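Local coordinates for endosialidase (Enterobacteria phage phi92, PDB 4HIZ), which cleaves polymers of sialic acid, acting as an endosialidase on alpha-2,8 and alpha-2,9 linkages, probably to open the host's polysialic acid capsule to the phage, at residues Asp426-Gly431 / His466-Ala471. Residues are numbered along the deposited sequence; the frame is centred on the assembly and turned at random.
With EDO (1,2-ethanediol), chain O.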
loop_
_atom_site.group_PDB
_atom_site.type_symbol
_atom_site.label_atom_id
_atom_site.label_comp_id
_atom_site.label_asym_id
_atom_site.label_seq_id
_atom_site.Cartn_x
_atom_site.Cartn_y
_atom_site.Cartn_z
ATOM N N ASP A 426 -24.449 -27.468 -13.246
ATOM C CA ASP A 426 -23.759 -26.283 -12.732
ATOM C C ASP A 426 -24.166 -26.123 -11.258
ATOM O O ASP A 426 -25.300 -26.470 -10.834
ATOM C CB ASP A 426 -24.143 -25.039 -13.524
ATOM C CG ASP A 426 -23.583 -25.043 -14.935
ATOM O OD1 ASP A 426 -22.749 -25.926 -15.280
ATOM O OD2 ASP A 426 -23.977 -24.139 -15.702
ATOM N N ASN A 427 -23.244 -25.599 -10.469
ATOM C CA ASN A 427 -23.400 -25.495 -9.008
ATOM C C ASN A 427 -23.132 -24.057 -8.577
ATOM O O ASN A 427 -22.108 -23.767 -7.929
ATOM C CB ASN A 427 -22.399 -26.441 -8.343
ATOM C CG ASN A 427 -22.518 -26.478 -6.831
ATOM O OD1 ASN A 427 -23.609 -26.233 -6.261
ATOM N ND2 ASN A 427 -21.403 -26.797 -6.162
ATOM N N ARG A 428 -24.042 -23.147 -8.913
ATOM C CA ARG A 428 -23.799 -21.728 -8.690
ATOM C C ARG A 428 -24.668 -21.236 -7.534
ATOM O O ARG A 428 -25.506 -21.997 -6.984
ATOM C CB ARG A 428 -24.119 -20.942 -9.974
ATOM C CG ARG A 428 -23.367 -21.477 -11.193
ATOM C CD ARG A 428 -21.799 -21.315 -11.022
ATOM N NE ARG A 428 -21.147 -22.061 -12.107
ATOM C CZ ARG A 428 -20.898 -21.557 -13.316
ATOM N NH1 ARG A 428 -21.123 -20.265 -13.573
ATOM N NH2 ARG A 428 -20.387 -22.336 -14.261
ATOM N N TYR A 429 -24.470 -19.965 -7.167
ATOM C CA TYR A 429 -25.329 -19.270 -6.187
ATOM C C TYR A 429 -25.059 -19.675 -4.745
ATOM O O TYR A 429 -25.872 -19.396 -3.865
ATOM C CB TYR A 429 -26.824 -19.409 -6.533
ATOM C CG TYR A 429 -27.172 -18.979 -7.928
ATOM C CD1 TYR A 429 -27.093 -17.637 -8.315
ATOM C CD2 TYR A 429 -27.593 -19.912 -8.863
ATOM C CE1 TYR A 429 -27.475 -17.227 -9.603
ATOM C CE2 TYR A 429 -27.960 -19.523 -10.146
ATOM C CZ TYR A 429 -27.889 -18.189 -10.508
ATOM O OH TYR A 429 -28.262 -17.800 -11.775
ATOM N N LYS A 430 -23.903 -20.303 -4.505
ATOM C CA LYS A 430 -23.414 -20.520 -3.140
ATOM C C LYS A 430 -21.907 -20.559 -3.211
ATOM O O LYS A 430 -21.332 -20.901 -4.277
ATOM C CB LYS A 430 -23.901 -21.844 -2.555
ATOM C CG LYS A 430 -23.400 -23.060 -3.290
ATOM C CD LYS A 430 -23.907 -24.331 -2.670
ATOM C CE LYS A 430 -25.394 -24.427 -2.885
ATOM N NZ LYS A 430 -26.004 -25.654 -2.294
ATOM N N GLY A 431 -21.245 -20.217 -2.100
ATOM C CA GLY A 431 -19.782 -20.235 -2.119
ATOM C C GLY A 431 -19.267 -21.668 -2.183
ATOM O O GLY A 431 -19.769 -22.555 -1.494
ATOM N N HIS A 466 -22.377 -15.179 -4.915
ATOM C CA HIS A 466 -23.555 -14.291 -4.907
ATOM C C HIS A 466 -23.927 -13.750 -6.279
ATOM O O HIS A 466 -24.896 -12.998 -6.405
ATOM C CB HIS A 466 -23.399 -13.106 -3.954
ATOM C CG HIS A 466 -23.315 -13.479 -2.504
ATOM N ND1 HIS A 466 -23.235 -12.521 -1.517
ATOM C CD2 HIS A 466 -23.347 -14.681 -1.865
ATOM C CE1 HIS A 466 -23.206 -13.109 -0.329
ATOM N NE2 HIS A 466 -23.252 -14.418 -0.509
ATOM N N ILE A 467 -23.173 -14.141 -7.301
ATOM C CA ILE A 467 -23.609 -13.983 -8.707
ATOM C C ILE A 467 -23.309 -15.281 -9.441
ATOM O O ILE A 467 -22.483 -16.088 -8.989
ATOM C CB ILE A 467 -22.971 -12.769 -9.456
ATOM C CG1 ILE A 467 -21.457 -12.955 -9.694
ATOM C CG2 ILE A 467 -23.262 -11.442 -8.744
ATOM C CD1 ILE A 467 -20.879 -11.811 -10.527
ATOM N N VAL A 468 -24.003 -15.494 -10.557
ATOM C CA VAL A 468 -23.906 -16.764 -11.260
ATOM C C VAL A 468 -22.544 -16.884 -11.935
ATOM O O VAL A 468 -22.015 -17.991 -12.050
ATOM C CB VAL A 468 -25.032 -16.925 -12.315
ATOM C CG1 VAL A 468 -24.813 -15.961 -13.496
ATOM C CG2 VAL A 468 -25.074 -18.368 -12.784
ATOM N N ASN A 469 -21.937 -15.745 -12.292
ATOM C CA ASN A 469 -20.708 -15.791 -13.077
ATOM C C ASN A 469 -19.519 -16.151 -12.185
ATOM O O ASN A 469 -19.462 -15.764 -11.013
ATOM C CB ASN A 469 -20.390 -14.431 -13.695
ATOM C CG ASN A 469 -21.550 -13.816 -14.375
ATOM O OD1 ASN A 469 -22.216 -12.918 -13.820
ATOM N ND2 ASN A 469 -21.843 -14.295 -15.569
ATOM N N SER A 470 -18.567 -16.872 -12.764
ATOM C CA SER A 470 -17.332 -17.235 -12.072
ATOM C C SER A 470 -16.111 -16.803 -12.855
ATOM O O SER A 470 -16.035 -16.988 -14.079
ATOM C CB SER A 470 -17.285 -18.749 -11.865
ATOM O OG SER A 470 -16.064 -19.128 -11.240
ATOM N N ALA A 471 -15.126 -16.247 -12.135
ATOM C CA ALA A 471 -13.841 -15.887 -12.754
ATOM C C ALA A 471 -12.808 -17.009 -12.635
ATOM O O ALA A 471 -11.659 -16.852 -13.081
ATOM C CB ALA A 471 -13.315 -14.626 -12.123
HETATM C C1 EDO O . -20.403 -21.611 -18.594
HETATM O O1 EDO O . -21.392 -20.584 -18.618
HETATM C C2 EDO O . -19.201 -21.063 -17.859
HETATM O O2 EDO O . -19.636 -20.686 -16.555
#
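Arg428 and Tyr429 meet Val468 where two irregular loop segments pass each other, the CA atoms of Arg428 and Val468 5.6 Å apart, with no backbone-to-backbone hydrogen bond joining them. The Arg428 side chain sets out toward 466-471 and bends at chi2 (-63°), which leaves CG and CD in front of Val468 O and brings the guanidinium round to it. NH1 then gives a hydrogen bond of 2.9 Å to Val468 O, with 156° at the hydrogen; the oxygen lies in the guanidinium plane, whereas the donor is tilted 25° from the carbonyl plane. At another edge of the same group NH2 binds O2 of an ethanediol, 2.9 Å away, a molecule probably left from crystallisation; NH1 reaches that O2 weakly. NE forms a salt bridge with Glu419, so the guanidinium is held at several points and its rotation is probably fixed. Alongside, the phenol end of Tyr429 packs against the valine: OH is 3.4 Å from Val468 CB, and CZ lies 3.6 Å from Val468 CG2. This methyl is also 3.9 Å from Arg428 CG, which places it between the two side chains. Arg187 of a neighbouring subunit makes a cation-pi contact with the Tyr429 ring. The arrangement ties together two connections between strands of the catalytic beta-propeller, 407-413 to 435-442 and 456-460 to 473-480, at a subunit interface of the trimer.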